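PDB 3C9H: ABC transporter, substrate binding protein from Agrobacterium tumefaciens, which probably captures a solute in the periplasm and hands it to the membrane part of an ABC transporter, and binds a magnesium ion. Local coordinates for residues 172-177 with 217-222; 221-226 with 247-252; 159-164 with 228-233. All coordinates share one frame; numbering follows the deposited sequence.

All three contacts are buried and belong to one lobe of the periplasmic binding protein fold. Interactions 1 and 2 share helix 216-224: Ile219 packs on strand 173-176, while Ser224, farther along the helix, meets Val249 of strand 249-252. Interaction 3 sets helix 155-164 against the start of strand 230-235, the neighbour of strand 173-176. No hydrogen bond joins the two segments in any of them. Interaction 1 is aliphatic, its Tyr176 side chain about 7 Å from the bound magnesium ion; interaction 2 mixes a serine with valines and a partly exposed Asp248; interaction 3 is a tyrosine ring against a leucine. Hydrogen bonds of Arg172 NH2 with Gly226 O and Arg172 O with Val229 N link interaction 1 to interactions 2 and 3.

Interaction 1. Residues 172-177 with 217-222; sequences RIATYD and SAILER
Ile219 of helix 216-224 is laid over strand 173-176 and makes every close contact between 172-177 and 217-222. The apolar part comes first. CB of Ala174 meets both branches of the isoleucine, 4.0 Å from Ile219 CG1 and 4.0 Å from Ile219 CG2. CG1 of Ile219 lies beside the backbone N (chi1 -66°), and its extended continuation carries CD1 past Ala174 to the peptide between Thr175 and Tyr176. There the methyl touches main chain: Ile219 CD1 is 3.5 Å from Thr175 O and 4.0 Å from Tyr176 N. The strand and helix segments run nearly antiparallel, at 166°, with axes 8.8 Å apart.

The polar groups look elsewhere. Thr175 points its CB away from the helix, and its OG1 is hydrogen-bonded to Tyr232 O, on the neighbouring strand 230-235. Tyr176 OH is hydrogen-bonded to Ser216 OG, one residue before 217-222, and to a citrate probably taken from the crystallisation liquor. Within the helix, Arg222 NH1 donates to Ala218 O at 2.9 Å, with the acceptor close to the guanidinium plane, and makes a weaker salt bridge to Glu221 OE2.

As in other periplasmic binding proteins, a helix covers a sheet of one lobe; the Tyr176 side chain is about 7 Å from the bound magnesium ion. With no hydrogen bond across it, the contact rests on van der Waals packing of Ile219 against Ala174 and the backbone, while the bond to Ser216 OG steadies the Tyr176 hydroxyl where the citrate, which may mark a pocket, is bound.

Interaction 2. Residues 221-226 with 247-252; sequences ERVSDG and PDVGIV
Asp248 and Val249 meet the last turn of helix 216-224 at Ser224, where the CA atoms of Ser224 and Val249 are only 5.2 Å apart. Asp248, partly exposed, comes first along 247-252. Its methylene, not its carboxylate, makes the approach: Asp248 CB lies 3.7 Å from Ser224 O, a carbon-to-carbonyl contact. The side chain also touches Pro144 and His142.

Val249 and Ser224 share most of the contact, and the two methyls of the valine do different work. CG2 of Val249 presses on the serine, 3.5 Å from Ser224 CA and 3.5 Å from Ser224 OG, with Ser224 CB at 3.7 Å. CG1 of Val249 is turned to Val223 and reaches Val223 CG1 at 4.5 Å, a looser apolar touch. The valine torsion (chi1 -175°) sets CG1 anti to the backbone N and leaves CG2 beside that N; in this rotamer CG2 meets Ser224 and CG1 meets Val223. Ser224 OG meets a methyl, and no hydrogen bond crosses between the segments. With Gly250 the strand draws off from the helix, and Ile251 instead packs on Ala239 and Val138.

The helix ends at this point: Asp225 is the first residue to leave helical geometry, and Gly226 N bonds back to Val223 O at 3.1 Å. Strand 249-252 runs antiparallel to strand 135-142; backbone bonds pair Gly250 with Tyr141 and Val252 with Phe139, and the pairing is continued by Asp248 with Lys143. Helix 236-245 flanks the joint, with Trp242 touching Ser224, while Val223 rests on Val140 of strand 135-142.

Interaction 3. Residues 159-164 with 228-233; sequences VDYLER and FVLGYN
The ring of Tyr161, on helix 155-164, meets Leu230 obliquely: CD1 of Leu230 comes 3.7 Å from Tyr161 CD2 and 3.8 Å from Tyr161 CE2. His165 stacks with the ring, and Phe146 meets it with planes at about 30°. In this lobe of the periplasmic binding protein fold, the contact joins the helix to the start of strand 230-235. Tyr161 CG is anti to the backbone N (chi1 171°), which sends the ring out from the helix toward the strand, where Tyr161 OH lies 4.3 Å from Val229 CG2.

Beside the contact, Leu162 packs on Ile173 of the adjoining strand 173-176, which Leu230 also touches, and Val169 of helix 166-169 touches both Tyr161 and Leu162.

Within the helix, a salt bridge links residues one turn apart, and Arg164 NH2 has a second carboxylate in Glu149. Arg164 NE donates to Asp160 OD2 at 2.9 Å; the oxygen sits near the guanidinium plane, whereas the nitrogen approaches from above the carboxylate plane, 63° out of it.

Interaction 1. Residues 172-177 with 217-222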
loop_
_atom_site.group_PDB
_atom_site.type_symbol
_atom_site.label_atom_id
_atom_site.label_comp_id
_atom_site.label_asym_id
_atom_site.label_seq_id
_atom_site.Cartn_x
_atom_site.Cartn_y
_atom_site.Cartn_z
ATOM N N ARG A 172 -18.907 13.381 -6.042
ATOM C CA ARG A 172 -17.930 14.021 -5.166
ATOM C C ARG A 172 -17.445 13.053 -4.081
ATOM O O ARG A 172 -17.018 13.454 -2.995
ATOM C CB ARG A 172 -18.501 15.319 -4.588
ATOM C CG ARG A 172 -18.744 16.332 -5.705
ATOM C CD ARG A 172 -19.299 17.645 -5.241
ATOM N NE ARG A 172 -18.374 18.341 -4.363
ATOM C CZ ARG A 172 -18.686 18.835 -3.165
ATOM N NH1 ARG A 172 -19.922 18.763 -2.678
ATOM N NH2 ARG A 172 -17.748 19.430 -2.453
ATOM N N ILE A 173 -17.480 11.762 -4.403
ATOM C CA ILE A 173 -16.783 10.764 -3.581
ATOM C C ILE A 173 -15.892 9.945 -4.477
ATOM O O ILE A 173 -16.104 9.868 -5.691
ATOM C CB ILE A 173 -17.738 9.848 -2.785
ATOM C CG1 ILE A 173 -18.594 9.015 -3.742
ATOM C CG2 ILE A 173 -18.610 10.701 -1.825
ATOM C CD1 ILE A 173 -19.330 7.909 -3.071
ATOM N N ALA A 174 -14.881 9.333 -3.873
ATOM C CA ALA A 174 -13.866 8.631 -4.647
ATOM C C ALA A 174 -13.291 7.413 -3.909
ATOM O O ALA A 174 -13.296 7.348 -2.680
ATOM C CB ALA A 174 -12.742 9.584 -5.021
ATOM N N THR A 175 -12.801 6.460 -4.699
ATOM C CA THR A 175 -12.133 5.271 -4.196
ATOM C C THR A 175 -11.150 4.734 -5.252
ATOM O O THR A 175 -11.017 5.291 -6.360
ATOM C CB THR A 175 -13.151 4.185 -3.786
ATOM O OG1 THR A 175 -12.493 3.181 -3.007
ATOM C CG2 THR A 175 -13.826 3.542 -5.015
ATOM N N TYR A 176 -10.411 3.689 -4.881
ATOM C CA TYR A 176 -9.483 3.050 -5.805
ATOM C C TYR A 176 -10.250 2.368 -6.932
ATOM O O TYR A 176 -11.258 1.719 -6.699
ATOM C CB TYR A 176 -8.654 1.973 -5.110
ATOM C CG TYR A 176 -7.387 2.454 -4.460
ATOM C CD1 TYR A 176 -7.218 2.387 -3.078
ATOM C CD2 TYR A 176 -6.344 2.949 -5.223
ATOM C CE1 TYR A 176 -6.013 2.801 -2.482
ATOM C CE2 TYR A 176 -5.157 3.348 -4.633
ATOM C CZ TYR A 176 -4.998 3.261 -3.279
ATOM O OH TYR A 176 -3.808 3.659 -2.728
ATOM N N ASP A 177 -9.744 2.546 -8.134
ATOM C CA ASP A 177 -10.086 1.710 -9.254
ATOM C C ASP A 177 -9.342 0.394 -9.079
ATOM O O ASP A 177 -8.140 0.311 -9.323
ATOM C CB ASP A 177 -9.645 2.388 -10.534
ATOM C CG ASP A 177 -10.034 1.609 -11.775
ATOM O OD1 ASP A 177 -10.417 0.419 -11.682
ATOM O OD2 ASP A 177 -9.968 2.216 -12.852
ATOM N N SER A 217 -2.883 9.318 -3.840
ATOM C CA SER A 217 -2.490 10.725 -3.985
ATOM C C SER A 217 -3.479 11.520 -4.850
ATOM O O SER A 217 -3.788 12.665 -4.516
ATOM C CB SER A 217 -1.081 10.864 -4.541
ATOM O OG SER A 217 -1.017 10.207 -5.786
ATOM N N ALA A 218 -3.976 10.930 -5.943
ATOM C CA ALA A 218 -4.976 11.598 -6.802
ATOM C C ALA A 218 -6.257 11.921 -6.015
ATOM O O ALA A 218 -6.877 12.976 -6.170
ATOM C CB ALA A 218 -5.322 10.741 -8.048
ATOM N N ILE A 219 -6.668 10.988 -5.181
ATOM C CA ILE A 219 -7.876 11.174 -4.387
ATOM C C ILE A 219 -7.598 12.218 -3.303
ATOM O O ILE A 219 -8.364 13.144 -3.132
ATOM C CB ILE A 219 -8.364 9.857 -3.793
ATOM C CG1 ILE A 219 -8.817 8.897 -4.910
ATOM C CG2 ILE A 219 -9.487 10.131 -2.761
ATOM C CD1 ILE A 219 -9.052 7.439 -4.433
ATOM N N LEU A 220 -6.456 12.111 -2.639
ATOM C CA LEU A 220 -6.099 13.061 -1.600
ATOM C C LEU A 220 -6.053 14.494 -2.109
ATOM O O LEU A 220 -6.611 15.387 -1.456
ATOM C CB LEU A 220 -4.799 12.647 -0.905
ATOM C CG LEU A 220 -4.980 11.466 0.057
ATOM C CD1 LEU A 220 -3.644 10.833 0.359
ATOM C CD2 LEU A 220 -5.701 11.888 1.357
ATOM N N GLU A 221 -5.457 14.728 -3.275
ATOM C CA GLU A 221 -5.449 16.106 -3.840
ATOM C C GLU A 221 -6.852 16.664 -4.018
ATOM O O GLU A 221 -7.072 17.826 -3.724
ATOM C CB GLU A 221 -4.589 16.275 -5.119
ATOM C CG GLU A 221 -4.702 15.229 -6.167
ATOM C CD GLU A 221 -3.496 15.206 -7.147
ATOM O OE1 GLU A 221 -2.367 14.755 -6.769
ATOM O OE2 GLU A 221 -3.710 15.600 -8.315
ATOM N N ARG A 222 -7.799 15.829 -4.422
ATOM C CA ARG A 222 -9.163 16.263 -4.712
ATOM C C ARG A 222 -10.044 16.441 -3.458
ATOM O O ARG A 222 -10.923 17.318 -3.420
ATOM C CB ARG A 222 -9.807 15.328 -5.727
ATOM C CG ARG A 222 -9.237 15.524 -7.159
ATOM C CD ARG A 222 -9.517 14.334 -8.067
ATOM N NE ARG A 222 -8.936 14.529 -9.396
ATOM C CZ ARG A 222 -7.636 14.491 -9.675
ATOM N NH1 ARG A 222 -6.727 14.225 -8.733
ATOM N NH2 ARG A 222 -7.230 14.714 -10.923
#

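Interaction 2. Residues 221-226 with 247-252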
loop_
_atom_site.group_PDB
_atom_site.type_symbol
_atom_site.label_atom_id
_atom_site.label_comp_id
_atom_site.label_asym_id
_atom_site.label_seq_id
_atom_site.Cartn_x
_atom_site.Cartn_y
_atom_site.Cartn_z
ATOM N N GLU A 221 -5.457 14.728 -3.275
ATOM C CA GLU A 221 -5.449 16.106 -3.840
ATOM C C GLU A 221 -6.852 16.664 -4.018
ATOM O O GLU A 221 -7.072 17.826 -3.724
ATOM C CB GLU A 221 -4.589 16.275 -5.119
ATOM C CG GLU A 221 -4.702 15.229 -6.167
ATOM C CD GLU A 221 -3.496 15.206 -7.147
ATOM O OE1 GLU A 221 -2.367 14.755 -6.769
ATOM O OE2 GLU A 221 -3.710 15.600 -8.315
ATOM N N ARG A 222 -7.799 15.829 -4.422
ATOM C CA ARG A 222 -9.163 16.263 -4.712
ATOM C C ARG A 222 -10.044 16.441 -3.458
ATOM O O ARG A 222 -10.923 17.318 -3.420
ATOM C CB ARG A 222 -9.807 15.328 -5.727
ATOM C CG ARG A 222 -9.237 15.524 -7.159
ATOM C CD ARG A 222 -9.517 14.334 -8.067
ATOM N NE ARG A 222 -8.936 14.529 -9.396
ATOM C CZ ARG A 222 -7.636 14.491 -9.675
ATOM N NH1 ARG A 222 -6.727 14.225 -8.733
ATOM N NH2 ARG A 222 -7.230 14.714 -10.923
ATOM N N VAL A 223 -9.822 15.601 -2.452
ATOM C CA VAL A 223 -10.441 15.771 -1.128
ATOM C C VAL A 223 -9.878 17.024 -0.460
ATOM O O VAL A 223 -10.630 17.771 0.147
ATOM C CB VAL A 223 -10.264 14.508 -0.219
ATOM C CG1 VAL A 223 -10.756 14.762 1.233
ATOM C CG2 VAL A 223 -11.034 13.309 -0.845
ATOM N N SER A 224 -8.586 17.280 -0.641
ATOM C CA SER A 224 -7.881 18.376 0.035
ATOM C C SER A 224 -8.495 19.725 -0.268
ATOM O O SER A 224 -8.638 20.558 0.625
ATOM C CB SER A 224 -6.400 18.419 -0.376
ATOM O OG SER A 224 -5.637 19.147 0.559
ATOM N N ASP A 225 -8.851 19.934 -1.531
ATOM C CA ASP A 225 -9.400 21.203 -1.958
ATOM C C ASP A 225 -10.903 21.136 -2.200
ATOM O O ASP A 225 -11.465 21.982 -2.867
ATOM C CB ASP A 225 -8.671 21.716 -3.198
ATOM C CG ASP A 225 -8.888 20.851 -4.403
ATOM O OD1 ASP A 225 -9.793 19.996 -4.391
ATOM O OD2 ASP A 225 -8.147 21.044 -5.377
ATOM N N GLY A 226 -11.548 20.104 -1.681
ATOM C CA GLY A 226 -12.994 20.077 -1.637
ATOM C C GLY A 226 -13.695 19.685 -2.904
ATOM O O GLY A 226 -14.908 19.672 -2.906
ATOM N N PRO A 247 -4.467 21.191 6.028
ATOM C CA PRO A 247 -5.318 21.036 7.213
ATOM C C PRO A 247 -6.778 20.619 6.930
ATOM O O PRO A 247 -7.438 20.105 7.825
ATOM C CB PRO A 247 -5.248 22.427 7.869
ATOM C CG PRO A 247 -5.001 23.354 6.745
ATOM C CD PRO A 247 -4.087 22.597 5.806
ATOM N N ASP A 248 -7.262 20.787 5.705
ATOM C CA ASP A 248 -8.649 20.411 5.372
ATOM C C ASP A 248 -8.893 18.926 5.046
ATOM O O ASP A 248 -10.034 18.535 4.760
ATOM C CB ASP A 248 -9.173 21.287 4.248
ATOM C CG ASP A 248 -9.221 22.756 4.638
ATOM O OD1 ASP A 248 -9.183 23.077 5.848
ATOM O OD2 ASP A 248 -9.294 23.588 3.728
ATOM N N VAL A 249 -7.847 18.101 5.093
ATOM C CA VAL A 249 -8.017 16.650 4.945
ATOM C C VAL A 249 -8.128 16.019 6.327
ATOM O O VAL A 249 -7.180 16.055 7.125
ATOM C CB VAL A 249 -6.858 15.968 4.162
ATOM C CG1 VAL A 249 -7.169 14.488 3.935
ATOM C CG2 VAL A 249 -6.626 16.633 2.817
ATOM N N GLY A 250 -9.292 15.448 6.601
ATOM C CA GLY A 250 -9.513 14.658 7.810
ATOM C C GLY A 250 -9.480 13.172 7.504
ATOM O O GLY A 250 -9.697 12.757 6.368
ATOM N N ILE A 251 -9.207 12.387 8.531
ATOM C CA ILE A 251 -9.058 10.941 8.447
ATOM C C ILE A 251 -9.954 10.268 9.487
ATOM O O ILE A 251 -10.027 10.732 10.636
ATOM C CB ILE A 251 -7.595 10.508 8.764
ATOM C CG1 ILE A 251 -6.602 11.141 7.780
ATOM C CG2 ILE A 251 -7.480 8.980 8.770
ATOM C CD1 ILE A 251 -5.148 11.096 8.248
ATOM N N VAL A 252 -10.592 9.163 9.101
ATOM C CA VAL A 252 -11.325 8.287 10.029
ATOM C C VAL A 252 -10.883 6.851 9.808
ATOM O O VAL A 252 -10.978 6.325 8.681
ATOM C CB VAL A 252 -12.874 8.404 9.833
ATOM C CG1 VAL A 252 -13.614 7.581 10.875
ATOM C CG2 VAL A 252 -13.317 9.817 9.900
#

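Interaction 3. Residues 159-164 with 228-233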
loop_
_atom_site.group_PDB
_atom_site.type_symbol
_atom_site.label_atom_id
_atom_site.label_comp_id
_atom_site.label_asym_id
_atom_site.label_seq_id
_atom_site.Cartn_x
_atom_site.Cartn_y
_atom_site.Cartn_z
ATOM N N VAL A 159 -22.856 4.692 3.876
ATOM C CA VAL A 159 -23.969 4.457 2.952
ATOM C C VAL A 159 -25.153 5.357 3.301
ATOM O O VAL A 159 -25.729 5.998 2.417
ATOM C CB VAL A 159 -24.385 2.974 2.946
ATOM C CG1 VAL A 159 -25.717 2.774 2.216
ATOM C CG2 VAL A 159 -23.277 2.100 2.298
ATOM N N ASP A 160 -25.489 5.420 4.584
ATOM C CA ASP A 160 -26.549 6.324 5.074
ATOM C C ASP A 160 -26.273 7.789 4.733
ATOM O O ASP A 160 -27.172 8.490 4.285
ATOM C CB ASP A 160 -26.742 6.160 6.583
ATOM C CG ASP A 160 -27.990 6.885 7.104
ATOM O OD1 ASP A 160 -29.065 6.801 6.459
ATOM O OD2 ASP A 160 -27.895 7.540 8.163
ATOM N N TYR A 161 -25.044 8.252 4.940
ATOM C CA TYR A 161 -24.689 9.637 4.597
ATOM C C TYR A 161 -24.896 9.903 3.099
ATOM O O TYR A 161 -25.459 10.929 2.714
ATOM C CB TYR A 161 -23.236 9.970 4.993
ATOM C CG TYR A 161 -22.750 11.306 4.461
ATOM C CD1 TYR A 161 -22.880 12.478 5.214
ATOM C CD2 TYR A 161 -22.189 11.406 3.193
ATOM C CE1 TYR A 161 -22.441 13.722 4.709
ATOM C CE2 TYR A 161 -21.754 12.633 2.683
ATOM C CZ TYR A 161 -21.873 13.784 3.447
ATOM O OH TYR A 161 -21.421 14.992 2.919
ATOM N N LEU A 162 -24.425 8.976 2.262
ATOM C CA LEU A 162 -24.592 9.080 0.815
ATOM C C LEU A 162 -26.058 9.208 0.424
ATOM O O LEU A 162 -26.406 9.990 -0.457
ATOM C CB LEU A 162 -23.998 7.849 0.116
ATOM C CG LEU A 162 -22.479 7.692 0.177
ATOM C CD1 LEU A 162 -22.075 6.447 -0.612
ATOM C CD2 LEU A 162 -21.754 8.965 -0.307
ATOM N N GLU A 163 -26.899 8.425 1.090
ATOM C CA GLU A 163 -28.339 8.432 0.841
ATOM C C GLU A 163 -28.980 9.732 1.336
ATOM O O GLU A 163 -29.674 10.402 0.578
ATOM C CB GLU A 163 -29.003 7.175 1.438
ATOM C CG GLU A 163 -28.722 5.937 0.561
ATOM C CD GLU A 163 -28.941 4.567 1.240
ATOM O OE1 GLU A 163 -29.405 4.497 2.409
ATOM O OE2 GLU A 163 -28.630 3.543 0.574
ATOM N N ARG A 164 -28.703 10.129 2.567
ATOM C CA ARG A 164 -29.256 11.379 3.092
ATOM C C ARG A 164 -28.773 12.639 2.367
ATOM O O ARG A 164 -29.477 13.642 2.392
ATOM C CB ARG A 164 -29.030 11.482 4.605
ATOM C CG ARG A 164 -29.788 10.404 5.375
ATOM C CD ARG A 164 -29.647 10.522 6.889
ATOM N NE ARG A 164 -28.263 10.314 7.290
ATOM C CZ ARG A 164 -27.380 11.285 7.525
ATOM N NH1 ARG A 164 -27.703 12.567 7.421
ATOM N NH2 ARG A 164 -26.147 10.956 7.856
ATOM N N PHE A 228 -13.862 16.725 -3.850
ATOM C CA PHE A 228 -14.490 15.550 -3.279
ATOM C C PHE A 228 -14.696 15.768 -1.805
ATOM O O PHE A 228 -13.877 16.389 -1.157
ATOM C CB PHE A 228 -13.569 14.329 -3.436
ATOM C CG PHE A 228 -13.362 13.879 -4.868
ATOM C CD1 PHE A 228 -14.275 14.163 -5.866
ATOM C CD2 PHE A 228 -12.263 13.088 -5.186
ATOM C CE1 PHE A 228 -14.072 13.721 -7.171
ATOM C CE2 PHE A 228 -12.056 12.643 -6.490
ATOM C CZ PHE A 228 -12.965 12.964 -7.478
ATOM N N VAL A 229 -15.777 15.226 -1.265
ATOM C CA VAL A 229 -16.049 15.359 0.170
ATOM C C VAL A 229 -15.583 14.133 0.977
ATOM O O VAL A 229 -15.308 14.241 2.163
ATOM C CB VAL A 229 -17.535 15.616 0.400
ATOM C CG1 VAL A 229 -17.946 16.911 -0.335
ATOM C CG2 VAL A 229 -18.392 14.410 -0.023
ATOM N N LEU A 230 -15.507 12.974 0.326
ATOM C CA LEU A 230 -15.145 11.712 0.980
ATOM C C LEU A 230 -14.299 10.831 0.059
ATOM O O LEU A 230 -14.554 10.750 -1.150
ATOM C CB LEU A 230 -16.403 10.906 1.354
ATOM C CG LEU A 230 -17.200 11.296 2.600
ATOM C CD1 LEU A 230 -18.580 10.631 2.545
ATOM C CD2 LEU A 230 -16.455 10.928 3.881
ATOM N N GLY A 231 -13.318 10.150 0.643
ATOM C CA GLY A 231 -12.637 9.036 -0.017
ATOM C C GLY A 231 -12.704 7.762 0.814
ATOM O O GLY A 231 -12.692 7.803 2.057
ATOM N N TYR A 232 -12.755 6.626 0.124
ATOM C CA TYR A 232 -12.936 5.327 0.743
ATOM C C TYR A 232 -11.738 4.412 0.424
ATOM O O TYR A 232 -11.316 4.340 -0.725
ATOM C CB TYR A 232 -14.243 4.678 0.247
ATOM C CG TYR A 232 -14.440 3.282 0.754
ATOM C CD1 TYR A 232 -14.888 3.061 2.045
ATOM C CD2 TYR A 232 -14.172 2.174 -0.046
ATOM C CE1 TYR A 232 -15.039 1.776 2.544
ATOM C CE2 TYR A 232 -14.329 0.870 0.445
ATOM C CZ TYR A 232 -14.757 0.682 1.734
ATOM O OH TYR A 232 -14.933 -0.589 2.239
ATOM N N ASN A 233 -11.236 3.706 1.434
ATOM C CA ASN A 233 -10.088 2.782 1.298
ATOM C C ASN A 233 -8.790 3.442 0.870
ATOM O O ASN A 233 -8.023 2.893 0.072
ATOM C CB ASN A 233 -10.418 1.638 0.336
ATOM C CG ASN A 233 -11.054 0.445 1.021
ATOM O OD1 ASN A 233 -11.267 -0.611 0.386
ATOM N ND2 ASN A 233 -11.346 0.582 2.299
#